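Local coordinates for fimbrial protein MyfA (Yersinia enterocolitica, PDB 5LN8), which builds Myf fimbriae as their major subunit, joined through donor-strand complementation, binds galactose and probably contributes to virulence, at residues N38-G43 with T101-E106; H25-D30 with R80-F85; N10-G15 with D91-G96; A95-F100 with S124-V129. All coordinates share one frame; numbering follows the deposited sequence.

Contacts 1 and 4 lie end to end on strand 97-107: in contact 1 it pairs with strand 36-51, in contact 4 with strand 117-128. Contact 2 belongs to the facing sheet of the sandwich, and the two sheets meet where Val39 packs on Leu26 and Met28, and Val104 on Met28. Contacts 1 and 2 turn apolar side chains into the core and keep charged networks on the outer face, with a galactose bound at contact 1. Contact 3, centred about 17 Å from the chain's centre, is a small surface pairing at one end. It shares Ala95 and Gly96 with contact 4, and its Val93 packs on Val129 of contact 4, whose outer face carries hydroxyls, an amide and a carboxylate.

Contact 1: N38-G43 with T101-E106; sequences NVRPTG and TGRVEE. With GAL (beta-D-galactopyranose), chain C.
Asn38 pairs with Glu105 where strands 36-51 and 97-107 run antiparallel in one sheet of an Ig-like beta sandwich. Its backbone N and O both bond to Glu105, and its amide has two partners: ND2 donates to Glu105 OE1 at 3.0 Å, while OD1 accepts from galactose O3, at a modelled 2.5 Å too short to be taken literally. Asparagine suits this galactose pocket, where Lys35, Asp68 and His71 also hydrogen-bond the sugar, because it both accepts and donates. Val39, opposite Val104 on the other face, turns into the core against Leu26 and Met28. Arg40 returns to the Asn38 face; its extended chain brings NE 3.0 Å from Glu105 OE1, above the carboxylate plane, in a salt bridge. Arg103 NE and NH2 grip the other oxygen, OE2, side-on, so Glu105 probably offsets two arginines whose guanidinium planes lie 24° apart. Pro41 faces Gly102 at a non-hydrogen-bonded pair, where proline's missing N-H costs no bond to the partner strand. Thr42 N donates to Thr101 O at 2.9 Å. Their side chains cross nearly perpendicularly, OG1 to OG1 3.0 Å, and a water bonded to Thr42 OG1 (2.7 Å) donates to Gly102 O.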
# COMPACT_ATOMS: atom_id res chain seq x y z
N ASN A 38 -8.10 -3.04 -7.16
CA ASN A 38 -7.26 -1.85 -7.29
C ASN A 38 -6.86 -1.39 -5.90
O ASN A 38 -7.60 -1.57 -4.94
CB ASN A 38 -8.00 -0.70 -8.00
CG ASN A 38 -8.31 -0.98 -9.46
OD1 ASN A 38 -7.50 -1.54 -10.21
ND2 ASN A 38 -9.49 -0.55 -9.89
N VAL A 39 -5.68 -0.80 -5.79
CA VAL A 39 -5.30 -0.05 -4.60
C VAL A 39 -4.86 1.33 -5.08
O VAL A 39 -3.76 1.48 -5.62
CB VAL A 39 -4.17 -0.73 -3.83
CG1 VAL A 39 -3.88 0.05 -2.57
CG2 VAL A 39 -4.52 -2.17 -3.50
N ARG A 40 -5.74 2.32 -4.90
CA ARG A 40 -5.51 3.66 -5.41
C ARG A 40 -5.06 4.60 -4.30
O ARG A 40 -5.79 4.83 -3.35
CB ARG A 40 -6.78 4.22 -6.07
CG ARG A 40 -7.29 3.41 -7.27
CD ARG A 40 -8.40 4.16 -8.01
NE ARG A 40 -8.88 3.48 -9.21
CZ ARG A 40 -8.29 3.54 -10.41
NH1 ARG A 40 -7.18 4.24 -10.57
NH2 ARG A 40 -8.80 2.90 -11.45
N PRO A 41 -3.83 5.13 -4.40
CA PRO A 41 -3.39 6.11 -3.40
C PRO A 41 -4.28 7.33 -3.46
O PRO A 41 -4.75 7.71 -4.54
CB PRO A 41 -1.98 6.47 -3.86
CG PRO A 41 -1.53 5.30 -4.69
CD PRO A 41 -2.77 4.81 -5.38
N THR A 42 -4.55 7.93 -2.30
CA THR A 42 -5.41 9.10 -2.23
C THR A 42 -4.72 10.23 -1.49
O THR A 42 -3.79 10.00 -0.73
CB THR A 42 -6.70 8.76 -1.47
OG1 THR A 42 -6.37 8.36 -0.14
CG2 THR A 42 -7.46 7.66 -2.16
N GLY A 43 -5.19 11.45 -1.70
CA GLY A 43 -4.68 12.59 -0.96
C GLY A 43 -3.18 12.76 -1.12
O GLY A 43 -2.66 12.67 -2.23
N THR A 101 -2.49 6.90 2.70
CA THR A 101 -3.93 6.81 2.56
C THR A 101 -4.27 6.34 1.17
O THR A 101 -3.65 6.75 0.18
CB THR A 101 -4.62 8.16 2.81
OG1 THR A 101 -4.21 9.10 1.81
CG2 THR A 101 -4.27 8.69 4.20
N GLY A 102 -5.26 5.46 1.09
CA GLY A 102 -5.66 4.93 -0.19
C GLY A 102 -7.10 4.49 -0.23
O GLY A 102 -7.81 4.55 0.77
N ARG A 103 -7.53 4.06 -1.41
CA ARG A 103 -8.83 3.44 -1.59
C ARG A 103 -8.70 2.07 -2.28
O ARG A 103 -8.19 1.98 -3.39
CB ARG A 103 -9.76 4.36 -2.39
CG ARG A 103 -11.17 3.81 -2.51
CD ARG A 103 -12.12 4.78 -3.19
NE ARG A 103 -11.84 4.94 -4.61
CZ ARG A 103 -11.14 5.94 -5.11
NH1 ARG A 103 -10.66 6.88 -4.31
NH2 ARG A 103 -10.92 6.02 -6.42
N VAL A 104 -9.14 1.01 -1.60
CA VAL A 104 -9.18 -0.33 -2.18
C VAL A 104 -10.46 -0.53 -2.99
O VAL A 104 -11.53 -0.14 -2.53
CB VAL A 104 -9.15 -1.40 -1.07
CG1 VAL A 104 -9.47 -2.78 -1.63
CG2 VAL A 104 -7.81 -1.39 -0.35
N GLU A 105 -10.35 -1.11 -4.17
CA GLU A 105 -11.52 -1.35 -5.02
C GLU A 105 -11.56 -2.78 -5.52
O GLU A 105 -10.54 -3.35 -5.90
CB GLU A 105 -11.52 -0.39 -6.22
CG GLU A 105 -11.57 1.09 -5.89
CD GLU A 105 -11.39 1.98 -7.12
OE1 GLU A 105 -10.82 1.51 -8.13
OE2 GLU A 105 -11.81 3.15 -7.08
N GLU A 106 -12.76 -3.36 -5.52
CA GLU A 106 -12.99 -4.69 -6.06
C GLU A 106 -13.75 -4.55 -7.36
O GLU A 106 -14.78 -3.88 -7.39
CB GLU A 106 -13.82 -5.51 -5.07
CG GLU A 106 -13.96 -7.00 -5.41
CD GLU A 106 -14.94 -7.71 -4.50
OE1 GLU A 106 -15.60 -7.03 -3.69
OE2 GLU A 106 -15.06 -8.95 -4.60
C1 GAL C . -5.78 -3.14 -15.70
C2 GAL C . -6.07 -1.92 -14.80
C3 GAL C . -6.78 -2.38 -13.51
C4 GAL C . -8.07 -3.15 -13.86
C5 GAL C . -7.76 -4.26 -14.88
C6 GAL C . -9.01 -4.94 -15.46
O1 GAL C . -5.19 -2.77 -16.89
O2 GAL C . -4.89 -1.16 -14.44
O3 GAL C . -7.12 -1.29 -12.65
O4 GAL C . -9.07 -2.28 -14.38
O5 GAL C . -7.01 -3.79 -16.02
O6 GAL C . -8.70 -6.05 -16.27
O HOH W 1 -11.76 1.96 -10.88
O HOH W 2 -8.48 7.60 1.41

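Contact 2: H25-D30 with R80-F85; sequences HLVMSD and RVEATF
The His25 imidazole lies with the carbonyl O of Ala83 over one face, 3.5 Å from CD2, while its edge meets Thr84 OG1 and Glu82 OE1. It sits on the outer face of an antiparallel pair in an Ig-like beta sandwich, strand 21-29 against strand 80-87. The bond from NE2 to Glu82 OE1, 3.2 Å long, is weak and bent, and the ring stands almost upright to the carboxylate at 82°. A second flat group, the Arg80 guanidinium, carries Val27 CG1 over one face near its rim, 3.8 Å from CZ; at its edge NH1 and NH2 meet Glu82 OE2 end-on in a salt bridge, modelled too short for its exact lengths to be trusted. Glu82 suits its position: OE2 pairs with the arginine, while OE1 makes only a weak bond to His25, whose charge is not established. Val27 packs against the Arg80 and Glu82 side chains, with CG2 beside Glu82 CG at 3.7 Å. An extended chain, with CG opposite the backbone N (chi1 -168°), lets Arg80 pass over Val27 and reach Glu82. On the inner face the residues are apolar, as a core requires: Leu26, Met28, Val81, Ala83 and Phe85, with Val39 of the other sheet against Leu26 and Met28. Backbone bonds join Leu26 to Ala83 and Met28 to Val81. Leu26 CB meets both the small Ala83 and the Phe85 ring edge at CE1, 4.0 Å away.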
# COMPACT_ATOMS: atom_id res chain seq x y z
N HIS A 25 1.21 -3.84 5.46
CA HIS A 25 0.71 -5.11 4.97
C HIS A 25 -0.77 -4.99 4.65
O HIS A 25 -1.53 -4.39 5.41
CB HIS A 25 0.94 -6.22 6.00
CG HIS A 25 0.56 -7.59 5.51
ND1 HIS A 25 -0.67 -8.15 5.76
CD2 HIS A 25 1.25 -8.48 4.78
CE1 HIS A 25 -0.72 -9.35 5.21
NE2 HIS A 25 0.43 -9.57 4.60
N LEU A 26 -1.18 -5.56 3.52
CA LEU A 26 -2.57 -5.43 3.08
C LEU A 26 -3.22 -6.79 2.89
O LEU A 26 -2.59 -7.74 2.44
CB LEU A 26 -2.62 -4.65 1.76
CG LEU A 26 -3.95 -4.59 1.00
CD1 LEU A 26 -4.99 -3.77 1.74
CD2 LEU A 26 -3.74 -4.03 -0.38
N VAL A 27 -4.49 -6.88 3.26
CA VAL A 27 -5.29 -8.07 2.99
C VAL A 27 -6.62 -7.63 2.39
O VAL A 27 -7.32 -6.81 2.97
CB VAL A 27 -5.54 -8.88 4.28
CG1 VAL A 27 -6.35 -10.13 3.96
CG2 VAL A 27 -4.24 -9.26 4.94
N MET A 28 -6.93 -8.17 1.22
CA MET A 28 -8.20 -7.87 0.56
C MET A 28 -8.96 -9.16 0.30
O MET A 28 -8.44 -10.09 -0.33
CB MET A 28 -7.94 -7.16 -0.76
CG MET A 28 -7.24 -5.83 -0.62
SD MET A 28 -6.81 -5.08 -2.20
CE MET A 28 -5.50 -6.18 -2.74
N SER A 29 -10.19 -9.24 0.79
CA SER A 29 -10.94 -10.48 0.67
C SER A 29 -12.43 -10.28 0.42
O SER A 29 -13.02 -9.28 0.83
CB SER A 29 -10.72 -11.38 1.89
OG SER A 29 -11.16 -10.76 3.08
N ASP A 30 -13.02 -11.25 -0.28
CA ASP A 30 -14.45 -11.29 -0.55
C ASP A 30 -14.77 -12.66 -1.11
O ASP A 30 -14.14 -13.12 -2.05
CB ASP A 30 -14.86 -10.23 -1.56
CG ASP A 30 -16.37 -10.17 -1.75
OD1 ASP A 30 -17.10 -10.50 -0.80
OD2 ASP A 30 -16.82 -9.80 -2.85
N ARG A 80 -9.15 -14.24 -1.38
CA ARG A 80 -8.24 -13.48 -0.53
C ARG A 80 -6.89 -13.22 -1.20
O ARG A 80 -6.29 -14.13 -1.78
CB ARG A 80 -8.03 -14.27 0.75
CG ARG A 80 -7.36 -13.55 1.88
CD ARG A 80 -7.11 -14.53 2.99
NE ARG A 80 -6.54 -13.93 4.19
CZ ARG A 80 -5.23 -13.78 4.40
NH1 ARG A 80 -4.35 -14.16 3.49
NH2 ARG A 80 -4.82 -13.23 5.54
N VAL A 81 -6.43 -11.97 -1.12
CA VAL A 81 -5.12 -11.55 -1.61
C VAL A 81 -4.33 -10.81 -0.53
O VAL A 81 -4.86 -9.91 0.11
CB VAL A 81 -5.23 -10.56 -2.80
CG1 VAL A 81 -3.83 -10.14 -3.27
CG2 VAL A 81 -6.00 -11.17 -3.93
N GLU A 82 -3.07 -11.18 -0.34
CA GLU A 82 -2.20 -10.45 0.57
C GLU A 82 -1.08 -9.74 -0.18
O GLU A 82 -0.57 -10.25 -1.17
CB GLU A 82 -1.58 -11.38 1.61
CG GLU A 82 -2.48 -11.69 2.79
CD GLU A 82 -1.75 -12.46 3.88
OE1 GLU A 82 -0.51 -12.49 3.85
OE2 GLU A 82 -2.42 -13.03 4.76
N ALA A 83 -0.72 -8.56 0.32
CA ALA A 83 0.37 -7.75 -0.23
C ALA A 83 1.18 -7.08 0.87
O ALA A 83 0.62 -6.61 1.87
CB ALA A 83 -0.19 -6.70 -1.17
N THR A 84 2.50 -7.04 0.70
CA THR A 84 3.37 -6.26 1.58
C THR A 84 3.96 -5.08 0.82
O THR A 84 4.48 -5.24 -0.28
CB THR A 84 4.54 -7.10 2.13
OG1 THR A 84 4.03 -8.10 3.02
CG2 THR A 84 5.54 -6.22 2.88
N PHE A 85 3.86 -3.89 1.39
CA PHE A 85 4.48 -2.72 0.78
C PHE A 85 5.79 -2.45 1.47
O PHE A 85 5.87 -2.38 2.69
CB PHE A 85 3.56 -1.51 0.87
CG PHE A 85 2.32 -1.64 0.06
CD1 PHE A 85 1.18 -2.21 0.60
CD2 PHE A 85 2.30 -1.21 -1.25
CE1 PHE A 85 0.03 -2.34 -0.17
CE2 PHE A 85 1.16 -1.33 -2.02
CZ PHE A 85 0.02 -1.89 -1.48

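Contact 3: N10-G15 with D91-G96; sequences NEIVSG and DEVKAG
Gly15 and Val93 exchange two backbone hydrogen bonds. Val93 N gives its hydrogen to Gly15 O at 2.7 Å along a nearly straight path, and Gly15 N returns a bond to Val93 O at 3.0 Å. The second donor sits well above the carbonyl plane of Val93. Val93 O is also approached by the CA of Ser14 at 3.2 Å, a CA-H...O contact that adds to the grip on one carbonyl. Glycine suits this position on conformational grounds: at the phi of 124° and psi of -157° that Gly15 adopts, a side chain would press against the carbonyl of Ser14. The Glu92 carboxylate lies against the Gly15 backbone, OE1 lying 3.3 Å from Gly15 C; a turn at chi2 of Glu92 (81°) bends the carboxylate across to Gly15. This is a short antiparallel pairing of strands 15-16 and 92-93, extended by a backbone bond between Asp91 and Leu17, at one end of the Ig-like sandwich and apart from its two main sheets. The packing begins with Val93, whose CG1 stands between its own backbone N and carbonyl carbon and so reaches across to Gly15 O at 3.4 Å. Ile12, the other buried residue here, turns toward the strand and brings CG2 to 4.4 Å from Val93 CG1. Both are branched and apolar, fit for a small hydrophobic patch that Val129 joins, while Ser14 lies at the exposed margin with CB 3.9 Å from Lys94 O.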
# COMPACT_ATOMS: atom_id res chain seq x y z
N ASN A 10 8.34 -4.58 11.99
CA ASN A 10 9.79 -4.35 11.91
C ASN A 10 10.20 -2.88 12.09
O ASN A 10 9.62 -1.98 11.48
CB ASN A 10 10.33 -4.89 10.58
CG ASN A 10 9.69 -4.22 9.38
OD1 ASN A 10 8.54 -4.49 9.06
ND2 ASN A 10 10.44 -3.36 8.71
N GLU A 11 11.21 -2.64 12.93
CA GLU A 11 11.63 -1.28 13.22
C GLU A 11 12.51 -0.68 12.13
O GLU A 11 13.44 -1.33 11.63
CB GLU A 11 12.34 -1.21 14.58
CG GLU A 11 12.51 0.21 15.10
CD GLU A 11 13.17 0.26 16.46
OE1 GLU A 11 14.37 -0.07 16.56
OE2 GLU A 11 12.49 0.66 17.43
N ILE A 12 12.21 0.56 11.74
CA ILE A 12 12.98 1.28 10.74
C ILE A 12 13.66 2.47 11.40
O ILE A 12 13.02 3.23 12.14
CB ILE A 12 12.10 1.78 9.58
CG1 ILE A 12 11.13 0.68 9.13
CG2 ILE A 12 12.94 2.25 8.42
CD1 ILE A 12 10.30 1.05 7.91
N VAL A 13 14.96 2.62 11.15
CA VAL A 13 15.77 3.69 11.71
C VAL A 13 16.18 4.61 10.57
O VAL A 13 16.45 4.14 9.47
CB VAL A 13 17.01 3.10 12.41
CG1 VAL A 13 17.87 4.20 12.98
CG2 VAL A 13 16.59 2.17 13.52
N SER A 14 16.21 5.92 10.83
CA SER A 14 16.44 6.90 9.77
C SER A 14 17.77 6.71 9.06
O SER A 14 18.71 6.15 9.62
CB SER A 14 16.37 8.32 10.31
OG SER A 14 17.41 8.57 11.24
N GLY A 15 17.84 7.17 7.81
CA GLY A 15 19.05 7.03 7.02
C GLY A 15 18.86 6.31 5.70
O GLY A 15 17.75 6.27 5.16
N ASP A 91 17.00 3.86 -0.87
CA ASP A 91 16.28 5.08 -0.53
C ASP A 91 16.72 5.64 0.83
O ASP A 91 17.00 4.89 1.77
CB ASP A 91 14.76 4.83 -0.53
CG ASP A 91 14.19 4.69 -1.94
OD1 ASP A 91 14.97 4.55 -2.90
OD2 ASP A 91 12.95 4.71 -2.07
N GLU A 92 16.80 6.96 0.91
CA GLU A 92 17.03 7.64 2.18
C GLU A 92 15.69 7.87 2.86
O GLU A 92 14.75 8.36 2.24
CB GLU A 92 17.71 8.98 1.93
CG GLU A 92 18.04 9.78 3.19
CD GLU A 92 19.32 9.31 3.88
OE1 GLU A 92 19.98 8.39 3.35
OE2 GLU A 92 19.65 9.88 4.94
N VAL A 93 15.60 7.52 4.15
CA VAL A 93 14.36 7.73 4.90
C VAL A 93 14.53 8.62 6.14
O VAL A 93 15.09 8.21 7.16
CB VAL A 93 13.67 6.42 5.27
CG1 VAL A 93 14.61 5.51 6.05
CG2 VAL A 93 12.43 6.71 6.04
N LYS A 94 14.02 9.84 6.05
CA LYS A 94 14.28 10.84 7.07
C LYS A 94 13.33 10.79 8.24
O LYS A 94 13.03 9.73 8.78
CB LYS A 94 14.26 12.25 6.47
CG LYS A 94 15.43 12.57 5.56
CD LYS A 94 15.62 14.06 5.43
CE LYS A 94 15.82 14.70 6.80
NZ LYS A 94 17.23 15.13 7.08
N ALA A 95 12.83 11.97 8.58
CA ALA A 95 12.19 12.22 9.85
C ALA A 95 10.68 11.95 9.90
O ALA A 95 9.88 12.65 9.25
CB ALA A 95 12.48 13.66 10.31
N GLY A 96 10.32 10.92 10.66
CA GLY A 96 9.00 10.88 11.26
C GLY A 96 8.00 9.76 11.02
O GLY A 96 8.34 8.61 10.79

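Contact 4: A95-F100 with S124-V129; sequences AGEYQF and SATKTV
Backbone bonds carry most of this antiparallel pairing: Tyr98 and Lys127 exchange two, Phe100 and Ala125 two more, and Val129 N reaches Gly96 O at 2.9 Å. Polar side chains gather on the outer face. Thr128 OG1 donates to Glu97 OE1, though the modelled 2.4 Å is so short that its exact length is doubtful; a bend at chi2 (-66°) lays the glutamate alongside the threonine. Further on, a water accepts from Gln99 NE2 and also bonds to Ser124 OG and Thr126 OG1, each at 2.9 Å, so small hydroxyls and an amide share one solvent molecule. Between these sites Thr126 CG2 packs on Glu97 CB at 3.8 Å. The inner face is more apolar. Tyr98 CE2 touches Val129 CG2 at 3.8 Å, and Phe100 turns into the core against Phe24. Lys127 suits this largely buried side because its long chain runs past Phe24 to the loop just after strand 2-7, where NZ hydrogen-bonds to the carbonyl O of Thr8 and of Asn10. In this self-complemented subunit strand 117-128 is probably the complementing strand, which completes the Ig-like fold beside strand 97-107.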
# COMPACT_ATOMS: atom_id res chain seq x y z
N ALA A 95 12.83 11.97 8.58
CA ALA A 95 12.19 12.22 9.85
C ALA A 95 10.68 11.95 9.90
O ALA A 95 9.88 12.65 9.25
CB ALA A 95 12.48 13.66 10.31
N GLY A 96 10.32 10.92 10.66
CA GLY A 96 9.00 10.88 11.26
C GLY A 96 8.00 9.76 11.02
O GLY A 96 8.34 8.61 10.79
N GLU A 97 6.74 10.16 11.13
CA GLU A 97 5.60 9.26 11.06
C GLU A 97 4.96 9.39 9.69
O GLU A 97 4.38 10.42 9.36
CB GLU A 97 4.59 9.63 12.14
CG GLU A 97 5.19 9.79 13.53
CD GLU A 97 5.76 8.50 14.09
OE1 GLU A 97 5.35 7.42 13.63
OE2 GLU A 97 6.61 8.56 15.01
N TYR A 98 5.08 8.34 8.89
CA TYR A 98 4.69 8.40 7.49
C TYR A 98 3.32 7.79 7.27
O TYR A 98 3.09 6.61 7.58
CB TYR A 98 5.72 7.68 6.62
CG TYR A 98 7.05 8.38 6.48
CD1 TYR A 98 7.31 9.21 5.40
CD2 TYR A 98 8.05 8.21 7.42
CE1 TYR A 98 8.52 9.84 5.26
CE2 TYR A 98 9.27 8.84 7.29
CZ TYR A 98 9.49 9.66 6.20
OH TYR A 98 10.70 10.30 6.05
N GLN A 99 2.40 8.58 6.73
CA GLN A 99 1.06 8.09 6.48
C GLN A 99 0.84 7.70 5.03
O GLN A 99 1.25 8.43 4.12
CB GLN A 99 0.03 9.14 6.85
CG GLN A 99 -1.37 8.67 6.60
CD GLN A 99 -2.39 9.57 7.22
OE1 GLN A 99 -2.47 10.74 6.88
NE2 GLN A 99 -3.18 9.03 8.14
N PHE A 100 0.22 6.55 4.82
CA PHE A 100 -0.32 6.23 3.51
C PHE A 100 -1.83 6.18 3.60
O PHE A 100 -2.39 5.50 4.47
CB PHE A 100 0.20 4.90 2.97
CG PHE A 100 -0.39 4.55 1.63
CD1 PHE A 100 0.16 5.07 0.46
CD2 PHE A 100 -1.50 3.73 1.54
CE1 PHE A 100 -0.39 4.76 -0.77
CE2 PHE A 100 -2.06 3.42 0.31
CZ PHE A 100 -1.50 3.94 -0.85
N SER A 124 -5.89 3.43 5.51
CA SER A 124 -4.98 4.40 6.08
C SER A 124 -4.14 3.73 7.15
O SER A 124 -4.64 2.94 7.95
CB SER A 124 -5.76 5.56 6.70
OG SER A 124 -4.90 6.47 7.35
N ALA A 125 -2.85 4.04 7.17
CA ALA A 125 -1.97 3.56 8.23
C ALA A 125 -0.73 4.42 8.28
O ALA A 125 -0.37 5.09 7.30
CB ALA A 125 -1.60 2.10 8.04
N THR A 126 -0.07 4.40 9.43
CA THR A 126 1.06 5.26 9.69
C THR A 126 2.24 4.42 10.16
O THR A 126 2.12 3.65 11.10
CB THR A 126 0.72 6.29 10.76
OG1 THR A 126 -0.19 7.26 10.20
CG2 THR A 126 1.97 7.00 11.26
N LYS A 127 3.36 4.58 9.48
CA LYS A 127 4.56 3.82 9.79
C LYS A 127 5.64 4.75 10.36
O LYS A 127 5.90 5.82 9.82
CB LYS A 127 5.07 3.13 8.53
CG LYS A 127 6.34 2.33 8.72
CD LYS A 127 6.18 1.34 9.84
CE LYS A 127 7.31 0.34 9.82
NZ LYS A 127 7.06 -0.70 10.83
N THR A 128 6.26 4.32 11.45
CA THR A 128 7.24 5.15 12.14
C THR A 128 8.67 4.91 11.63
O THR A 128 9.06 3.78 11.37
CB THR A 128 7.20 4.92 13.66
OG1 THR A 128 5.88 5.17 14.15
CG2 THR A 128 8.16 5.84 14.37
N VAL A 129 9.43 5.99 11.47
CA VAL A 129 10.86 5.86 11.21
C VAL A 129 11.68 6.61 12.24
O VAL A 129 11.50 7.81 12.43
CB VAL A 129 11.24 6.35 9.82
CG1 VAL A 129 12.74 6.25 9.62
CG2 VAL A 129 10.50 5.55 8.75
O HOH W 3 -2.96 6.52 9.52